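Local coordinates for protein mite allergen Der p 5 (Dermatophagoides pteronyssinus, PDB 3MQ1) that acts as an IgE-binding dust mite allergen, a three-helix protein that forms homodimers and larger oligomers, its physiological role in the mite being uncertain, at residues I53-R57 against G84-E88. Residues are numbered along the deposited sequence; the frame is centred on the assembly and turned at random.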
# COMPACT_ATOMS: atom_id res chain seq x y z
N ILE B 53 -25.29 -1.84 -16.56
CA ILE B 53 -24.00 -1.48 -15.99
C ILE B 53 -23.60 -0.07 -16.41
O ILE B 53 -23.04 0.69 -15.62
CB ILE B 53 -22.90 -2.46 -16.42
CG1 ILE B 53 -23.27 -3.88 -16.00
CG2 ILE B 53 -21.56 -2.05 -15.82
CD1 ILE B 53 -22.21 -4.91 -16.34
N ASP B 54 -23.88 0.27 -17.67
CA ASP B 54 -23.61 1.61 -18.18
C ASP B 54 -24.38 2.66 -17.39
O ASP B 54 -23.80 3.63 -16.90
CB ASP B 54 -23.98 1.70 -19.66
CG ASP B 54 -23.00 0.98 -20.56
OD1 ASP B 54 -21.85 0.76 -20.13
OD2 ASP B 54 -23.38 0.64 -21.71
N GLY B 55 -25.69 2.45 -17.27
CA GLY B 55 -26.54 3.38 -16.56
C GLY B 55 -26.14 3.55 -15.11
O GLY B 55 -26.02 4.67 -14.61
N VAL B 56 -25.93 2.42 -14.43
CA VAL B 56 -25.55 2.43 -13.03
C VAL B 56 -24.24 3.20 -12.81
O VAL B 56 -24.10 3.94 -11.84
CB VAL B 56 -25.39 1.00 -12.47
CG1 VAL B 56 -24.94 1.04 -11.02
CG2 VAL B 56 -26.70 0.24 -12.61
N ARG B 57 -23.30 3.03 -13.73
CA ARG B 57 -22.03 3.74 -13.66
C ARG B 57 -22.26 5.25 -13.69
O ARG B 57 -21.69 5.99 -12.88
CB ARG B 57 -21.10 3.34 -14.80
CG ARG B 57 -19.79 4.10 -14.82
CD ARG B 57 -18.96 3.79 -16.06
NE ARG B 57 -18.61 2.38 -16.14
CZ ARG B 57 -19.24 1.49 -16.89
NH1 ARG B 57 -20.27 1.87 -17.64
NH2 ARG B 57 -18.85 0.22 -16.90
N GLY B 84 -18.29 -2.95 -11.65
CA GLY B 84 -19.12 -2.77 -12.83
C GLY B 84 -18.30 -2.84 -14.10
O GLY B 84 -18.75 -3.36 -15.11
N ASP B 85 -17.08 -2.31 -14.04
CA ASP B 85 -16.17 -2.34 -15.18
C ASP B 85 -15.77 -3.78 -15.52
O ASP B 85 -15.93 -4.22 -16.65
CB ASP B 85 -14.93 -1.50 -14.90
CG ASP B 85 -15.24 -0.02 -14.80
OD1 ASP B 85 -16.33 0.39 -15.24
OD2 ASP B 85 -14.39 0.74 -14.29
N ILE B 86 -15.24 -4.49 -14.53
CA ILE B 86 -14.80 -5.87 -14.72
C ILE B 86 -15.92 -6.74 -15.29
O ILE B 86 -15.73 -7.44 -16.28
CB ILE B 86 -14.29 -6.49 -13.41
CG1 ILE B 86 -13.06 -5.73 -12.91
CG2 ILE B 86 -13.96 -7.96 -13.61
CD1 ILE B 86 -12.46 -6.31 -11.64
N LEU B 87 -17.08 -6.70 -14.65
CA LEU B 87 -18.23 -7.47 -15.09
C LEU B 87 -18.54 -7.21 -16.56
O LEU B 87 -18.63 -8.14 -17.36
CB LEU B 87 -19.46 -7.15 -14.23
CG LEU B 87 -20.77 -7.83 -14.64
CD1 LEU B 87 -20.59 -9.34 -14.71
CD2 LEU B 87 -21.89 -7.46 -13.68
N GLU B 88 -18.69 -5.94 -16.91
CA GLU B 88 -19.00 -5.55 -18.28
C GLU B 88 -17.89 -5.96 -19.23
O GLU B 88 -18.14 -6.35 -20.37
CB GLU B 88 -19.25 -4.04 -18.37
CG GLU B 88 -19.72 -3.58 -19.74
CD GLU B 88 -19.86 -2.07 -19.82
OE1 GLU B 88 -19.18 -1.37 -19.05
OE2 GLU B 88 -20.65 -1.59 -20.67
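Charge dominates the outer side of this helix pair; the axes of segments 53-57 and 84-88 come to 10.3 Å and run at 166°, nearly antiparallel. Arg57, long enough to span the groove, presents the edge of its guanidinium to two acids: Arg57 NE and NH2 donate to Asp85 OD1 (3.2 and 3.0 Å), and NH2 also reaches Glu88 OE1 (2.7 Å). Within its own helix, Arg57 NH1 bridges to Asp54 OD1 at 3.2 Å, so one guanidinium serves three acidic side chains. Asp54 OD1 lies 2.7 Å from Glu88 OE2.

Beneath the network, apolar packing centres on buried Ile53: Ile53 CD1 meets Leu87 CG and the aliphatic Glu88 CB, each at 3.7 Å. Separately, Gly84, with no side chain between the helices, lets Ile53 CG2 settle 3.2 Å from Gly84 O, a close van der Waals contact.

Segment 84-88 lies in the experimentally defined IgE-binding region 73-103. The contact joins helices 36-63 and 71-99 of the three-helix bundle; Ile53 also touches Leu91 of helix 71-99, while Leu87 packs on Ile9 of a second subunit.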